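Local coordinates for protein pyroglutatmate porin OpdO (Pseudomonas aeruginosa, PDB 3SZV) that probably forms a beta-barrel channel in the bacterial outer membrane that lets small carboxylates such as pyroglutamate through, at residues Phe129-Val134 / Phe192-Gly197; Ser181-Gly186 / Tyr286-Gly291; Ala207-Gly212 / Arg219-Gly224; Gln278-Asp283 / Pro294-Phe299. All coordinates share one frame; numbering follows the deposited sequence.

Contact 1: Phe129-Val134 / Phe192-Gly197. With C8E ((hydroxyethyloxy)tri(ethyloxy)octane), chain I; C8E ((hydroxyethyloxy)tri(ethyloxy)octane), chain B.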
# COMPACT_ATOMS: atom_id res chain seq x y z
N PHE A 129 -3.47 -5.79 3.05
CA PHE A 129 -4.36 -5.43 1.97
C PHE A 129 -4.28 -3.93 1.72
O PHE A 129 -3.68 -3.19 2.51
CB PHE A 129 -5.81 -5.86 2.30
CG PHE A 129 -6.40 -5.13 3.48
CD1 PHE A 129 -6.15 -5.54 4.79
CD2 PHE A 129 -7.20 -4.02 3.28
CE1 PHE A 129 -6.71 -4.86 5.88
CE2 PHE A 129 -7.76 -3.33 4.35
CZ PHE A 129 -7.51 -3.73 5.66
N LYS A 130 -4.89 -3.50 0.62
CA LYS A 130 -4.92 -2.10 0.21
C LYS A 130 -6.36 -1.63 0.13
O LYS A 130 -7.23 -2.33 -0.42
CB LYS A 130 -4.28 -1.93 -1.18
CG LYS A 130 -2.92 -2.58 -1.38
CD LYS A 130 -1.83 -1.89 -0.59
CE LYS A 130 -0.48 -2.51 -0.98
NZ LYS A 130 0.68 -1.78 -0.38
N SER A 131 -6.63 -0.45 0.65
CA SER A 131 -7.94 0.18 0.54
C SER A 131 -7.77 1.67 0.75
O SER A 131 -6.75 2.10 1.31
CB SER A 131 -8.93 -0.39 1.57
OG SER A 131 -8.66 0.07 2.89
N PRO A 132 -8.74 2.47 0.33
CA PRO A 132 -8.54 3.92 0.46
C PRO A 132 -8.21 4.36 1.88
O PRO A 132 -7.33 5.22 2.05
CB PRO A 132 -9.88 4.50 -0.03
CG PRO A 132 -10.31 3.49 -1.08
CD PRO A 132 -9.95 2.15 -0.47
N LEU A 133 -8.88 3.81 2.89
CA LEU A 133 -8.71 4.31 4.26
C LEU A 133 -7.62 3.60 5.05
O LEU A 133 -7.26 4.05 6.14
CB LEU A 133 -10.04 4.27 5.03
CG LEU A 133 -11.11 5.17 4.42
CD1 LEU A 133 -12.37 5.06 5.27
CD2 LEU A 133 -10.66 6.64 4.34
N VAL A 134 -7.13 2.47 4.53
CA VAL A 134 -6.03 1.77 5.19
C VAL A 134 -5.35 0.84 4.21
O VAL A 134 -5.99 0.01 3.57
CB VAL A 134 -6.49 1.02 6.44
CG1 VAL A 134 -7.61 0.02 6.14
CG2 VAL A 134 -5.31 0.28 7.07
N PHE A 192 -9.21 0.09 14.47
CA PHE A 192 -9.55 0.72 13.21
C PHE A 192 -10.66 -0.05 12.56
O PHE A 192 -10.55 -1.27 12.34
CB PHE A 192 -8.37 0.83 12.25
CG PHE A 192 -8.71 1.62 11.02
CD1 PHE A 192 -9.09 0.99 9.84
CD2 PHE A 192 -8.73 3.00 11.07
CE1 PHE A 192 -9.45 1.72 8.72
CE2 PHE A 192 -9.09 3.75 9.96
CZ PHE A 192 -9.45 3.10 8.78
N ASP A 193 -11.76 0.63 12.26
CA ASP A 193 -12.91 0.02 11.64
C ASP A 193 -13.25 0.76 10.37
O ASP A 193 -13.24 1.99 10.34
CB ASP A 193 -14.11 0.07 12.59
CG ASP A 193 -13.89 -0.75 13.83
OD1 ASP A 193 -13.96 -1.99 13.73
OD2 ASP A 193 -13.67 -0.17 14.91
N PHE A 194 -13.58 0.04 9.30
CA PHE A 194 -14.08 0.71 8.10
C PHE A 194 -15.02 -0.21 7.34
O PHE A 194 -15.01 -1.43 7.50
CB PHE A 194 -12.94 1.16 7.18
CG PHE A 194 -12.50 0.10 6.18
CD1 PHE A 194 -13.07 0.05 4.91
CD2 PHE A 194 -11.52 -0.83 6.51
CE1 PHE A 194 -12.68 -0.91 3.98
CE2 PHE A 194 -11.14 -1.81 5.58
CZ PHE A 194 -11.72 -1.84 4.31
N ALA A 195 -15.85 0.41 6.52
CA ALA A 195 -16.60 -0.31 5.51
C ALA A 195 -16.62 0.55 4.27
O ALA A 195 -16.55 1.79 4.35
CB ALA A 195 -18.02 -0.63 5.98
N GLY A 196 -16.71 -0.08 3.11
CA GLY A 196 -16.69 0.69 1.88
C GLY A 196 -17.17 -0.11 0.69
O GLY A 196 -17.15 -1.35 0.70
N GLY A 197 -17.61 0.61 -0.33
CA GLY A 197 -18.07 0.00 -1.56
C GLY A 197 -17.36 0.58 -2.75
O GLY A 197 -17.09 1.80 -2.79
C4 C8E I . -15.93 10.59 8.67
C5 C8E I . -16.83 9.55 9.33
C6 C8E I . -16.09 8.22 9.42
C7 C8E I . -16.41 7.47 10.70
C8 C8E I . -17.79 6.82 10.69
O9 C8E I . -17.73 5.59 11.39
C10 C8E I . -16.92 4.63 10.75
C11 C8E I . -17.81 3.41 10.56
O12 C8E I . -17.21 2.36 9.85
C13 C8E I . -17.89 1.15 10.13
C14 C8E I . -16.95 -0.05 10.09
O15 C8E I . -17.73 -1.22 10.09
C16 C8E I . -17.11 -2.32 10.72
C17 C8E I . -16.65 -3.31 9.64
O18 C8E I . -16.17 -4.51 10.21
C19 C8E I . -16.73 -5.66 9.62
C20 C8E I . -15.61 -6.60 9.16
O21 C8E I . -15.62 -7.77 9.95
C3 C8E B . -19.54 2.81 7.64
C4 C8E B . -20.55 2.40 6.57
C5 C8E B . -20.19 3.00 5.22
C6 C8E B . -20.99 2.35 4.10
C7 C8E B . -20.13 2.13 2.87
C8 C8E B . -20.65 2.92 1.67
O9 C8E B . -21.09 2.01 0.69
C10 C8E B . -21.60 2.67 -0.45
C11 C8E B . -20.70 2.29 -1.62
O12 C8E B . -21.37 2.42 -2.85
C13 C8E B . -20.47 2.70 -3.90
C14 C8E B . -20.94 3.92 -4.69
O15 C8E B . -20.33 5.05 -4.13
C16 C8E B . -21.12 6.21 -4.19
C17 C8E B . -20.16 7.40 -4.15
O18 C8E B . -19.90 7.89 -5.44
C19 C8E B . -19.29 9.16 -5.37
C20 C8E B . -18.38 9.39 -6.57
O21 C8E B . -18.23 10.79 -6.74

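Contact 2: Ser181-Gly186 / Tyr286-Gly291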
# COMPACT_ATOMS: atom_id res chain seq x y z
N SER A 181 -1.22 4.50 15.98
CA SER A 181 -1.22 5.96 16.12
C SER A 181 -1.43 6.55 14.73
O SER A 181 -1.46 5.82 13.73
CB SER A 181 0.09 6.47 16.73
OG SER A 181 1.18 6.32 15.83
N ALA A 182 -1.63 7.85 14.67
CA ALA A 182 -1.84 8.52 13.38
C ALA A 182 -0.59 9.27 12.95
O ALA A 182 0.08 9.90 13.75
CB ALA A 182 -3.03 9.46 13.45
N ASN A 183 -0.28 9.17 11.66
CA ASN A 183 0.86 9.88 11.09
C ASN A 183 0.78 11.38 11.38
O ASN A 183 -0.27 12.00 11.15
CB ASN A 183 0.90 9.64 9.58
CG ASN A 183 2.21 10.07 8.96
OD1 ASN A 183 3.24 9.41 9.13
ND2 ASN A 183 2.19 11.20 8.25
N ARG A 184 1.90 11.94 11.87
CA ARG A 184 2.04 13.34 12.33
C ARG A 184 1.23 13.68 13.58
O ARG A 184 1.77 14.27 14.52
CB ARG A 184 1.69 14.36 11.24
CG ARG A 184 2.65 14.39 10.06
CD ARG A 184 2.21 15.48 9.07
NE ARG A 184 3.05 15.56 7.89
CZ ARG A 184 2.86 14.86 6.77
NH1 ARG A 184 1.83 14.02 6.67
NH2 ARG A 184 3.70 15.00 5.75
N ILE A 185 -0.04 13.32 13.57
CA ILE A 185 -0.99 13.77 14.59
C ILE A 185 -0.81 13.04 15.92
O ILE A 185 -1.11 13.59 16.99
CB ILE A 185 -2.43 13.58 14.07
CG1 ILE A 185 -2.71 14.60 12.96
CG2 ILE A 185 -3.46 13.69 15.19
CD1 ILE A 185 -3.67 14.08 11.91
N GLY A 186 -0.31 11.81 15.87
CA GLY A 186 -0.07 11.05 17.08
C GLY A 186 -1.32 10.35 17.58
O GLY A 186 -2.13 9.84 16.79
N TYR A 286 -3.00 15.40 6.45
CA TYR A 286 -3.81 14.24 6.10
C TYR A 286 -3.60 13.09 7.08
O TYR A 286 -2.49 12.60 7.22
CB TYR A 286 -3.42 13.78 4.72
CG TYR A 286 -4.28 12.66 4.18
CD1 TYR A 286 -5.59 12.91 3.78
CD2 TYR A 286 -3.78 11.36 4.03
CE1 TYR A 286 -6.39 11.91 3.24
CE2 TYR A 286 -4.59 10.35 3.50
CZ TYR A 286 -5.88 10.64 3.10
OH TYR A 286 -6.70 9.68 2.55
N PRO A 287 -4.67 12.65 7.76
CA PRO A 287 -4.46 11.59 8.74
C PRO A 287 -4.50 10.22 8.10
O PRO A 287 -5.24 9.97 7.15
CB PRO A 287 -5.64 11.76 9.70
CG PRO A 287 -6.73 12.33 8.83
CD PRO A 287 -6.02 13.24 7.84
N TYR A 288 -3.67 9.33 8.65
CA TYR A 288 -3.67 7.91 8.29
C TYR A 288 -2.93 7.16 9.37
O TYR A 288 -2.23 7.76 10.18
CB TYR A 288 -3.03 7.66 6.92
CG TYR A 288 -1.64 8.20 6.62
CD1 TYR A 288 -0.54 7.35 6.55
CD2 TYR A 288 -1.44 9.55 6.31
CE1 TYR A 288 0.72 7.83 6.21
CE2 TYR A 288 -0.20 10.02 5.95
CZ TYR A 288 0.88 9.16 5.91
OH TYR A 288 2.12 9.58 5.54
N ILE A 289 -3.06 5.84 9.37
CA ILE A 289 -2.39 5.02 10.36
C ILE A 289 -0.87 5.12 10.20
O ILE A 289 -0.33 4.90 9.11
CB ILE A 289 -2.88 3.58 10.25
CG1 ILE A 289 -4.31 3.48 10.77
CG2 ILE A 289 -1.98 2.65 11.05
CD1 ILE A 289 -5.02 2.21 10.35
N ALA A 290 -0.17 5.49 11.27
CA ALA A 290 1.28 5.61 11.20
C ALA A 290 1.91 4.29 10.79
O ALA A 290 1.51 3.23 11.31
CB ALA A 290 1.85 6.07 12.56
N GLY A 291 2.87 4.35 9.88
CA GLY A 291 3.53 3.14 9.42
C GLY A 291 2.91 2.58 8.15
O GLY A 291 3.53 1.72 7.49
O HOH W 1 0.23 2.82 13.85
O HOH W 2 -0.21 12.98 8.46
O HOH W 3 3.97 6.82 8.95

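Contact 3: Ala207-Gly212 / Arg219-Gly224. With C8E ((hydroxyethyloxy)tri(ethyloxy)octane), chain I; C8E ((hydroxyethyloxy)tri(ethyloxy)octane), chain B; C8E ((hydroxyethyloxy)tri(ethyloxy)octane), chain H.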
# COMPACT_ATOMS: atom_id res chain seq x y z
N ALA A 207 -17.31 4.17 -8.95
CA ALA A 207 -17.49 5.10 -7.85
C ALA A 207 -17.21 4.38 -6.55
O ALA A 207 -17.63 3.24 -6.36
CB ALA A 207 -18.92 5.62 -7.85
N SER A 208 -16.51 5.05 -5.63
CA SER A 208 -16.15 4.42 -4.37
C SER A 208 -16.50 5.32 -3.20
O SER A 208 -16.37 6.54 -3.27
CB SER A 208 -14.65 4.11 -4.33
OG SER A 208 -14.32 3.14 -5.32
N LEU A 209 -16.99 4.71 -2.12
CA LEU A 209 -17.28 5.43 -0.89
C LEU A 209 -16.87 4.54 0.28
O LEU A 209 -17.37 3.42 0.43
CB LEU A 209 -18.78 5.77 -0.82
CG LEU A 209 -19.22 6.59 0.39
CD1 LEU A 209 -18.63 7.99 0.33
CD2 LEU A 209 -20.73 6.64 0.45
N HIS A 210 -15.94 5.04 1.10
CA HIS A 210 -15.41 4.29 2.25
C HIS A 210 -15.50 5.17 3.49
O HIS A 210 -15.19 6.36 3.44
CB HIS A 210 -13.95 3.89 2.02
CG HIS A 210 -13.79 2.84 0.96
ND1 HIS A 210 -13.31 1.57 1.23
CD2 HIS A 210 -14.10 2.85 -0.36
CE1 HIS A 210 -13.30 0.86 0.12
NE2 HIS A 210 -13.77 1.61 -0.86
N GLN A 211 -15.89 4.58 4.61
CA GLN A 211 -16.03 5.33 5.85
C GLN A 211 -15.35 4.56 6.96
O GLN A 211 -15.53 3.35 7.09
CB GLN A 211 -17.52 5.49 6.15
CG GLN A 211 -17.85 6.26 7.40
CD GLN A 211 -19.33 6.54 7.51
OE1 GLN A 211 -19.98 6.93 6.53
NE2 GLN A 211 -19.89 6.33 8.69
N GLY A 212 -14.56 5.26 7.77
CA GLY A 212 -13.73 4.58 8.75
C GLY A 212 -13.46 5.41 9.99
O GLY A 212 -13.75 6.60 10.03
N ARG A 219 -12.05 10.20 12.59
CA ARG A 219 -13.01 9.60 11.67
C ARG A 219 -12.65 10.12 10.29
O ARG A 219 -12.29 11.29 10.14
CB ARG A 219 -14.44 10.02 12.01
CG ARG A 219 -14.90 9.67 13.41
CD ARG A 219 -16.24 10.35 13.73
NE ARG A 219 -16.63 10.11 15.12
CZ ARG A 219 -17.78 10.51 15.65
NH1 ARG A 219 -18.67 11.15 14.91
NH2 ARG A 219 -18.05 10.25 16.92
N GLN A 220 -12.77 9.29 9.27
CA GLN A 220 -12.45 9.72 7.92
C GLN A 220 -13.37 9.05 6.91
O GLN A 220 -13.68 7.87 7.02
CB GLN A 220 -10.99 9.37 7.60
CG GLN A 220 -10.45 9.96 6.30
CD GLN A 220 -8.98 9.67 6.15
OE1 GLN A 220 -8.55 8.55 6.36
NE2 GLN A 220 -8.19 10.69 5.82
N THR A 221 -13.82 9.83 5.93
CA THR A 221 -14.62 9.31 4.83
C THR A 221 -13.95 9.67 3.53
O THR A 221 -13.43 10.78 3.38
CB THR A 221 -16.04 9.89 4.87
OG1 THR A 221 -16.65 9.49 6.11
CG2 THR A 221 -16.89 9.37 3.69
N PHE A 222 -13.95 8.73 2.59
CA PHE A 222 -13.32 8.88 1.27
C PHE A 222 -14.36 8.64 0.19
O PHE A 222 -15.12 7.66 0.24
CB PHE A 222 -12.18 7.85 1.12
CG PHE A 222 -11.68 7.67 -0.31
CD1 PHE A 222 -10.60 8.40 -0.76
CD2 PHE A 222 -12.31 6.80 -1.19
CE1 PHE A 222 -10.14 8.25 -2.07
CE2 PHE A 222 -11.85 6.63 -2.49
CZ PHE A 222 -10.77 7.37 -2.93
N ALA A 223 -14.39 9.53 -0.80
CA ALA A 223 -15.17 9.29 -2.01
C ALA A 223 -14.22 9.34 -3.19
O ALA A 223 -13.31 10.17 -3.23
CB ALA A 223 -16.27 10.34 -2.16
N GLY A 224 -14.42 8.46 -4.15
CA GLY A 224 -13.57 8.42 -5.32
C GLY A 224 -14.34 8.11 -6.58
O GLY A 224 -15.39 7.47 -6.54
C4 C8E I . -15.93 10.59 8.67
C5 C8E I . -16.83 9.55 9.33
C6 C8E I . -16.09 8.22 9.42
C7 C8E I . -16.41 7.47 10.70
C8 C8E I . -17.79 6.82 10.69
O9 C8E I . -17.73 5.59 11.39
C10 C8E I . -16.92 4.63 10.75
C11 C8E I . -17.81 3.41 10.56
O12 C8E I . -17.21 2.36 9.85
C13 C8E I . -17.89 1.15 10.13
C14 C8E I . -16.95 -0.05 10.09
O15 C8E I . -17.73 -1.22 10.09
C16 C8E I . -17.11 -2.32 10.72
C17 C8E I . -16.65 -3.31 9.64
O18 C8E I . -16.17 -4.51 10.21
C19 C8E I . -16.73 -5.66 9.62
C20 C8E I . -15.61 -6.60 9.16
O21 C8E I . -15.62 -7.77 9.95
C3 C8E B . -19.54 2.81 7.64
C4 C8E B . -20.55 2.40 6.57
C5 C8E B . -20.19 3.00 5.22
C6 C8E B . -20.99 2.35 4.10
C7 C8E B . -20.13 2.13 2.87
C8 C8E B . -20.65 2.92 1.67
O9 C8E B . -21.09 2.01 0.69
C10 C8E B . -21.60 2.67 -0.45
C11 C8E B . -20.70 2.29 -1.62
O12 C8E B . -21.37 2.42 -2.85
C13 C8E B . -20.47 2.70 -3.90
C14 C8E B . -20.94 3.92 -4.69
O15 C8E B . -20.33 5.05 -4.13
C16 C8E B . -21.12 6.21 -4.19
C17 C8E B . -20.16 7.40 -4.15
O18 C8E B . -19.90 7.89 -5.44
C19 C8E B . -19.29 9.16 -5.37
C20 C8E B . -18.38 9.39 -6.57
O21 C8E B . -18.23 10.79 -6.74
O12 C8E H . -12.44 20.43 -4.67
C13 C8E H . -13.28 19.39 -4.25
C14 C8E H . -13.62 18.45 -5.41
O15 C8E H . -13.96 17.18 -4.87
C16 C8E H . -13.72 16.10 -5.74
C17 C8E H . -15.00 15.30 -5.92
O18 C8E H . -14.74 14.10 -6.63
C19 C8E H . -14.24 13.08 -5.80
C20 C8E H . -15.24 11.92 -5.75
O21 C8E H . -16.49 12.34 -6.25

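Contact 4: Gln278-Asp283 / Pro294-Phe299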
# COMPACT_ATOMS: atom_id res chain seq x y z
N GLN A 278 -2.84 17.73 -6.08
CA GLN A 278 -3.29 17.41 -4.74
C GLN A 278 -3.42 18.67 -3.91
O GLN A 278 -2.56 19.55 -3.97
CB GLN A 278 -2.32 16.43 -4.09
CG GLN A 278 -2.72 15.91 -2.73
CD GLN A 278 -1.89 14.69 -2.38
OE1 GLN A 278 -2.09 13.61 -2.94
NE2 GLN A 278 -0.91 14.87 -1.48
N ARG A 279 -4.50 18.77 -3.14
CA ARG A 279 -4.73 19.93 -2.29
C ARG A 279 -5.18 19.48 -0.92
O ARG A 279 -6.23 18.85 -0.77
CB ARG A 279 -5.76 20.88 -2.90
CG ARG A 279 -6.00 22.14 -2.06
CD ARG A 279 -4.69 22.90 -1.83
N ILE A 280 -4.36 19.79 0.07
CA ILE A 280 -4.68 19.52 1.46
C ILE A 280 -5.22 20.81 2.08
O ILE A 280 -4.67 21.88 1.83
CB ILE A 280 -3.41 19.09 2.24
CG1 ILE A 280 -2.61 18.02 1.47
CG2 ILE A 280 -3.77 18.60 3.64
CD1 ILE A 280 -3.37 16.71 1.16
N SER A 281 -6.27 20.71 2.88
CA SER A 281 -6.79 21.89 3.56
C SER A 281 -7.38 21.56 4.93
O SER A 281 -7.55 20.40 5.28
CB SER A 281 -7.82 22.62 2.69
OG SER A 281 -8.97 21.82 2.47
N GLY A 282 -7.68 22.60 5.70
CA GLY A 282 -8.08 22.43 7.08
C GLY A 282 -6.93 22.77 8.01
O GLY A 282 -5.83 23.12 7.56
N ASP A 283 -7.16 22.65 9.31
CA ASP A 283 -6.13 22.96 10.29
C ASP A 283 -5.08 21.86 10.40
O ASP A 283 -3.99 22.08 10.95
CB ASP A 283 -6.77 23.18 11.66
CG ASP A 283 -7.69 24.39 11.68
OD1 ASP A 283 -8.70 24.36 12.42
OD2 ASP A 283 -7.41 25.37 10.96
N PRO A 294 -0.67 6.19 2.84
CA PRO A 294 -1.84 7.04 2.63
C PRO A 294 -2.31 6.95 1.19
O PRO A 294 -1.48 6.82 0.28
CB PRO A 294 -1.30 8.45 2.95
CG PRO A 294 0.15 8.38 2.49
CD PRO A 294 0.60 6.95 2.83
N TYR A 295 -3.62 7.07 0.97
CA TYR A 295 -4.16 6.94 -0.38
C TYR A 295 -4.19 8.29 -1.09
O TYR A 295 -5.25 8.77 -1.53
CB TYR A 295 -5.55 6.30 -0.33
CG TYR A 295 -6.01 5.66 -1.62
CD1 TYR A 295 -5.27 4.64 -2.20
CD2 TYR A 295 -7.20 6.04 -2.22
CE1 TYR A 295 -5.71 4.04 -3.38
CE2 TYR A 295 -7.64 5.44 -3.38
CZ TYR A 295 -6.89 4.45 -3.97
OH TYR A 295 -7.33 3.86 -5.13
N LEU A 296 -3.01 8.88 -1.21
CA LEU A 296 -2.84 10.21 -1.80
C LEU A 296 -2.19 10.09 -3.16
O LEU A 296 -1.23 9.34 -3.33
CB LEU A 296 -1.97 11.09 -0.90
CG LEU A 296 -2.60 11.46 0.44
CD1 LEU A 296 -1.55 12.10 1.34
CD2 LEU A 296 -3.81 12.40 0.25
N VAL A 297 -2.72 10.80 -4.15
CA VAL A 297 -2.18 10.67 -5.50
C VAL A 297 -0.72 11.09 -5.60
O VAL A 297 0.01 10.58 -6.45
CB VAL A 297 -3.03 11.43 -6.58
CG1 VAL A 297 -4.49 10.92 -6.61
CG2 VAL A 297 -2.95 12.96 -6.39
N ASN A 298 -0.28 12.03 -4.75
CA ASN A 298 1.10 12.49 -4.80
C ASN A 298 2.00 11.91 -3.70
O ASN A 298 3.07 12.44 -3.42
CB ASN A 298 1.15 14.03 -4.81
CG ASN A 298 0.66 14.63 -6.14
OD1 ASN A 298 0.48 13.92 -7.14
ND2 ASN A 298 0.46 15.95 -6.15
N PHE A 299 1.57 10.80 -3.11
CA PHE A 299 2.41 10.04 -2.18
C PHE A 299 3.39 9.21 -3.00
O PHE A 299 2.98 8.37 -3.81
CB PHE A 299 1.54 9.15 -1.29
CG PHE A 299 2.27 8.01 -0.61
CD1 PHE A 299 3.30 8.25 0.28
CD2 PHE A 299 1.86 6.70 -0.83
CE1 PHE A 299 3.95 7.18 0.92
CE2 PHE A 299 2.50 5.64 -0.19
CZ PHE A 299 3.54 5.88 0.68

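Contact 1: Phe129-Val134 / Phe192-Gly197
Phe194, on strand 186-200, points toward the 129-134 loop, and its ring meets three side chains there. Ser131 lies over one face of it, with OG 3.9 Å from Phe194 CZ. Phe129 slides past the ring in the opposite direction, and CE2 of Phe129 comes to 3.9 Å from CE2 of Phe194. Val134 crosses at about a right angle, its CG1 lying 4.0 Å from Phe194 CE2. That same methyl also touches the next inward ring of the strand, with Val134 CG1 3.6 Å from Phe192 CE1. Phe192 has CG anti to its backbone N (chi1 -174°), which carries the base of the ring out from the strand toward the loop; the ring edge takes Leu133 CB in plane, 4.0 Å from Phe192 CZ. Within the loop, Ser131 OG donates to Val134 O at 2.8 Å, which ties down the hydroxyl that rests on Phe194. The packing is otherwise apolar and buried. Around it, strand 186-200 pairs with strands 159-170 and 205-214. Leu133 also touches His210 of strand 205-214 and Gln220 and Phe222 of strand 218-230, and Val134 meets Leu166 of strand 159-170, so the loop lies against the inner wall of the barrel.

Contact 2: Ser181-Gly186 / Tyr286-Gly291
Water 2 is gripped by four groups and ties Asn183 and Arg184 to Tyr286: it donates to Tyr286 O at 2.6 Å and to Asn183 O, and accepts from Asn183 ND2 and Arg184 NH1. Beside it the backbones meet directly in a single bridge, Ala182 with Ile289. Two backbone bonds flank that bridge: Asn183 N gives one of 2.8 Å to Tyr288 O, and Ala290 N gives one of 2.8 Å to Ser181 O. The side chain of Asn183 then lies alongside that of Tyr288, both pointing the same way. Its CB stands over the middle of the ring, 3.7 Å from the centroid of Tyr288, and its amide is stacked at 21° to the ring plane. Asn183 ND2 is 3.2 Å from Tyr288 OH but at a poor angle for a hydrogen bond; the phenol bonds instead to Asp304, whose carboxylate also makes a salt bridge with Arg184. On the other branch of the amide, water 3 links Asn183 OD1 to Gly291 N. On the Pro287 side, Ile185 CD1 packs on Pro287 CB at 3.8 Å. Ala182 and Gly186 pair through two backbone bonds around the three residues between them, making a tight beta hairpin. A long loop docked on such a hairpin fits the barrel fold of porins, whose long loops can turn inward.

Contact 3: Ala207-Gly212 / Arg219-Gly224
This is the antiparallel pairing of strands 205-214 and 218-230, which form a beta hairpin in the barrel wall, their segments running at 177° to each other. Ser208 with Gly224, His210 with Phe222 and Gly212 with Gln220 are hydrogen-bonded pairs; the His210-Phe222 pair is bonded both ways, with Phe222 N 2.8 Å from His210 O. Between them, Leu209 with Ala223 and Gln211 with Thr221 are non-hydrogen-bonded pairs. The two faces of this transmembrane hairpin differ: Leu209, Gln211, Thr221 and Ala223 share the outer face, where detergent lies. Leu209 CD1 comes 4.0 Å from Thr221 CG2 as the two side chains cross obliquely, and 4.2 Å from Ala223 CB. The other methyl, Leu209 CD2, is 3.9 Å from C8 of the chain B detergent. On the inner face Phe222 takes Ser208 CB at its ring edge, 4.2 Å from CE2 of Phe222. The same ring lies against the bare CA of Gly224, with Phe222 CE2 3.8 Å from Gly224 CA. Ser208 OG and His210 NE2 both bond to Asp198 OD1, which joins these two polar ends, while Phe222 also meets the ring of Tyr295 and touches Pro132.

Contact 4: Gln278-Asp283 / Pro294-Phe299
A type I beta turn from Leu296 to Phe299, in the long loop between strands 271-281 and 311-320, is met by Gln278 of the preceding strand, whose side chain accepts one of its backbone N-H groups. Gln278 has CG anti to its backbone N (chi1 -175°), and the chain beyond runs out extended to the turn. There OE1 accepts from Asn298 N at 3.0 Å, a nearly straight bond (167°), although the donor stands well above the carbonyl plane, 44° out of it. Val297 N is also close, 3.1 Å from Gln278 OE1, but badly angled. The other end of the amide faces the loop again: NE2 bonds to the carbonyl oxygens of Asp304 and Phe305, so both branches are engaged and the rotation of the amide is fixed. Leu296 crosses Gln278 at about a right angle, with CB 3.2 Å from Gln278 OE1, while Leu296 CD2 meets Ile280 CD1 at 4.4 Å. Asn298 ND2 lies 3.5 Å from Gln278 CB; this amide is itself bonded to Ser312 and Gln314 of strand 311-320. Phe299 N closes the turn on Leu296 O at 3.2 Å, and Pro294 CD lies over the centre of the Phe299 ring. Just before the turn, Tyr295 makes a cation-pi contact with Arg242 of strand 236-248. The long loop thus folds back against its own barrel strands, consistent with the inward-folded constriction loops of porins.

Three of the contacts set long loops against the barrel, and contact 3 is a stretch of the wall itself. Contacts 1 and 3 are neighbours, centres about 8 Å apart, because strands 186-200 and 205-214 pair side by side; both touch the same two detergent molecules. Contacts 2 and 4 share the loop between strands 271-281 and 311-320, with centres about 13 Å apart and Tyr286 packed on Leu296. Along the chain, contacts 1 and 2 interleave, as do 2 and 4, whereas contact 3 falls within the span of contact 2. Ile289 reaches Val134 and Phe192, and Tyr295 reaches Pro132, so the two inward loops meet each other and the wall, probably narrowing the channel.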